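Local coordinates for uncharacterized protein (Bacteroides caccae, PDB 3NO2), which is of unknown function but folds as a six-bladed beta-propeller related to the Mal s 1 allergenic protein-like family, at residues T166-A171 / F214-F219. Sequence-based numbering, arbitrary orientation.
Sequences TPFSSA and FVAQLF
Phe168 lays one face of its ring over Ala216, whose CB sits 3.9 Å from the ring centroid and only 15° off the normal, a CH-pi contact offset toward the rim. The two segments are a worked example of how neighbouring blades can pack with no direct hydrogen bond between them. CG of Phe168 is anti to the backbone N (chi1 177°), and CE2 of the ring comes within 3.4 Å of Gln217 N on the facing segment. Phe214 comes in obliquely on the same side of the ring as Ala216: its CE1 lies 3.6 Å from CD1 of Phe168, which meets the Phe214 ring at its edge, and the two ring planes stand at 90°. Further along, Thr166 OG1 approaches CE2 of Phe214 at 3.4 Å while hydrogen-bonding to Asp184.

Beyond this tight aromatic end the contact becomes looser and wetter. Ala171 CB touches the carbonyl O of Leu218 at 3.5 Å, but between Ser169 and Leu218 a water does the bridging, donating to Ser169 OG (2.8 Å) and accepting from Leu218 N (2.9 Å). The polar ends here also have partners outside the two segments: Ser169 OG bonds to Gln129, and Gln217 OE1 gathers Thr270, Ile271 and Gln129. A bound citrate, probably from the crystallisation liquor, lies beside Phe168. The segments run nearly parallel; 166-171 leads into, and 214-219 lies on, the first strand of its own four-stranded antiparallel sheet, as expected where innermost strands of adjacent blades face each other in a beta-propeller.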
ATOM      1  N   THR A 166       7.364   0.789 -11.537  1.00  5.86           N
ATOM      2  CA  THR A 166       6.058   1.358 -11.294  1.00  6.52           C
ATOM      3  C   THR A 166       5.888   1.539  -9.788  1.00  5.98           C
ATOM      4  O   THR A 166       5.286   0.700  -9.086  1.00  6.42           O
ATOM      5  CB  THR A 166       4.942   0.482 -11.913  1.00  6.63           C
ATOM      6  OG1 THR A 166       5.155  -0.915 -11.623  1.00  7.83           O
ATOM      7  CG2 THR A 166       4.924   0.660 -13.427  1.00  9.36           C
ATOM      8  N   PRO A 167       6.402   2.667  -9.278  1.00  5.44           N
ATOM      9  CA  PRO A 167       6.407   2.877  -7.819  1.00  5.83           C
ATOM     10  C   PRO A 167       4.990   2.827  -7.225  1.00  5.39           C
ATOM     11  O   PRO A 167       4.070   3.471  -7.729  1.00  5.69           O
ATOM     12  CB  PRO A 167       7.039   4.233  -7.661  1.00  6.22           C
ATOM     13  CG  PRO A 167       7.994   4.300  -8.881  1.00  7.46           C
ATOM     14  CD  PRO A 167       7.274   3.616  -9.987  1.00  6.00           C
ATOM     15  N   PHE A 168       4.842   2.044  -6.152  1.00  5.69           N
ATOM     16  CA  PHE A 168       3.555   1.656  -5.584  1.00  5.29           C
ATOM     17  C   PHE A 168       3.233   2.270  -4.224  1.00  5.65           C
ATOM     18  O   PHE A 168       2.052   2.520  -3.930  1.00  5.62           O
ATOM     19  CB  PHE A 168       3.510   0.114  -5.519  1.00  6.13           C
ATOM     20  CG  PHE A 168       2.258  -0.441  -4.888  1.00  5.81           C
ATOM     21  CD1 PHE A 168       1.136  -0.710  -5.655  1.00  5.66           C
ATOM     22  CD2 PHE A 168       2.174  -0.683  -3.535  1.00  4.53           C
ATOM     23  CE1 PHE A 168      -0.044  -1.196  -5.089  1.00  7.14           C
ATOM     24  CE2 PHE A 168       1.001  -1.149  -2.984  1.00  4.87           C
ATOM     25  CZ  PHE A 168      -0.102  -1.375  -3.754  1.00  5.64           C
ATOM     26  N   SER A 169       4.236   2.493  -3.375  1.00  5.51           N
ATOM     27  CA  SER A 169       4.012   2.901  -2.007  1.00  5.47           C
ATOM     28  C   SER A 169       5.311   3.365  -1.396  1.00  5.72           C
ATOM     29  O   SER A 169       6.403   3.128  -2.000  1.00  8.43           O
ATOM     30  CB  SER A 169       3.438   1.731  -1.219  1.00  6.34           C
ATOM     31  OG  SER A 169       3.154   2.115   0.131  1.00  5.38           O
ATOM     32  N   SER A 170       5.237   3.989  -0.234  1.00  5.99           N
ATOM     33  CA  SER A 170       6.414   4.293   0.574  1.00  6.64           C
ATOM     34  C   SER A 170       6.099   3.924   2.022  1.00  7.16           C
ATOM     35  O   SER A 170       4.945   3.936   2.436  1.00  7.04           O
ATOM     36  CB  SER A 170       6.779   5.770   0.457  1.00  8.45           C
ATOM     37  OG  SER A 170       5.833   6.628   1.008  1.00  9.66           O
ATOM     38  N   ALA A 171       7.143   3.659   2.774  1.00  6.81           N
ATOM     39  CA  ALA A 171       7.004   3.386   4.212  1.00  7.16           C
ATOM     40  C   ALA A 171       8.258   3.883   4.922  1.00  9.37           C
ATOM     41  O   ALA A 171       9.355   3.847   4.387  1.00 11.15           O
ATOM     42  CB  ALA A 171       6.834   1.878   4.507  1.00  9.09           C
ATOM     43  N   PHE A 214       5.739  -8.224  -8.637  1.00  6.06           N
ATOM     44  CA  PHE A 214       5.445  -6.793  -8.489  1.00  5.46           C
ATOM     45  C   PHE A 214       5.595  -6.493  -7.018  1.00  6.36           C
ATOM     46  O   PHE A 214       4.843  -7.017  -6.185  1.00  6.15           O
ATOM     47  CB  PHE A 214       4.013  -6.527  -8.978  1.00  6.09           C
ATOM     48  CG  PHE A 214       3.549  -5.100  -8.863  1.00  6.38           C
ATOM     49  CD1 PHE A 214       3.179  -4.586  -7.639  1.00  6.86           C
ATOM     50  CD2 PHE A 214       3.488  -4.293  -9.987  1.00  7.47           C
ATOM     51  CE1 PHE A 214       2.766  -3.273  -7.536  1.00  6.49           C
ATOM     52  CE2 PHE A 214       3.049  -2.997  -9.892  1.00  6.34           C
ATOM     53  CZ  PHE A 214       2.703  -2.462  -8.693  1.00  6.68           C
ATOM     54  N   VAL A 215       6.545  -5.649  -6.677  1.00  5.65           N
ATOM     55  CA  VAL A 215       6.827  -5.294  -5.275  1.00  4.92           C
ATOM     56  C   VAL A 215       5.793  -4.232  -4.888  1.00  5.30           C
ATOM     57  O   VAL A 215       5.868  -3.070  -5.324  1.00  5.80           O
ATOM     58  CB  VAL A 215       8.253  -4.858  -5.018  1.00  5.22           C
ATOM     59  CG1 VAL A 215       8.441  -4.422  -3.557  1.00  7.20           C
ATOM     60  CG2 VAL A 215       9.212  -5.974  -5.400  1.00  7.17           C
ATOM     61  N   ALA A 216       4.782  -4.675  -4.138  1.00  5.21           N
ATOM     62  CA  ALA A 216       3.629  -3.864  -3.687  1.00  5.11           C
ATOM     63  C   ALA A 216       3.947  -3.369  -2.256  1.00  4.83           C
ATOM     64  O   ALA A 216       5.088  -3.001  -1.943  1.00  5.91           O
ATOM     65  CB  ALA A 216       2.317  -4.611  -3.863  1.00  5.80           C
ATOM     66  N   GLN A 217       2.992  -3.355  -1.340  1.00  5.49           N
ATOM     67  CA  GLN A 217       3.245  -2.677  -0.081  1.00  4.65           C
ATOM     68  C   GLN A 217       4.374  -3.333   0.705  1.00  5.78           C
ATOM     69  O   GLN A 217       4.459  -4.579   0.821  1.00  5.40           O
ATOM     70  CB  GLN A 217       1.984  -2.623   0.786  1.00  6.02           C
ATOM     71  CG  GLN A 217       2.094  -1.666   1.969  1.00  5.71           C
ATOM     72  CD  GLN A 217       0.788  -1.467   2.704  1.00  5.25           C
ATOM     73  OE1 GLN A 217      -0.266  -1.922   2.236  1.00  5.71           O
ATOM     74  NE2 GLN A 217       0.825  -0.727   3.818  1.00  6.41           N
ATOM     75  N   LEU A 218       5.172  -2.467   1.317  1.00  6.08           N
ATOM     76  CA  LEU A 218       6.227  -2.812   2.266  1.00  5.22           C
ATOM     77  C   LEU A 218       5.794  -2.345   3.642  1.00  7.15           C
ATOM     78  O   LEU A 218       5.345  -1.192   3.780  1.00  7.16           O
ATOM     79  CB  LEU A 218       7.509  -2.091   1.854  1.00  6.69           C
ATOM     80  CG  LEU A 218       7.987  -2.312   0.407  1.00  6.67           C
ATOM     81  CD1 LEU A 218       9.202  -1.374   0.144  1.00  8.90           C
ATOM     82  CD2 LEU A 218       8.344  -3.758   0.155  1.00  8.55           C
ATOM     83  N   PHE A 219       5.936  -3.194   4.666  1.00  7.14           N
ATOM     84  CA  PHE A 219       5.510  -2.862   5.993  1.00  6.95           C
ATOM     85  C   PHE A 219       6.651  -3.144   6.961  1.00  7.80           C
ATOM     86  O   PHE A 219       6.877  -4.277   7.377  1.00  7.71           O
ATOM     87  CB  PHE A 219       4.225  -3.605   6.408  1.00  7.33           C
ATOM     88  CG  PHE A 219       3.501  -2.927   7.528  1.00 10.24           C
ATOM     89  CD1 PHE A 219       3.934  -3.058   8.816  1.00 12.98           C
ATOM     90  CD2 PHE A 219       2.407  -2.160   7.248  1.00 10.88           C
ATOM     91  CE1 PHE A 219       3.237  -2.376   9.850  1.00 13.62           C
ATOM     92  CE2 PHE A 219       1.740  -1.475   8.275  1.00 15.19           C
ATOM     93  CZ  PHE A 219       2.194  -1.585   9.527  1.00 13.24           C
TER
HETATM   94  O   HOH W   1       5.068   0.480   1.372  1.00  7.86           O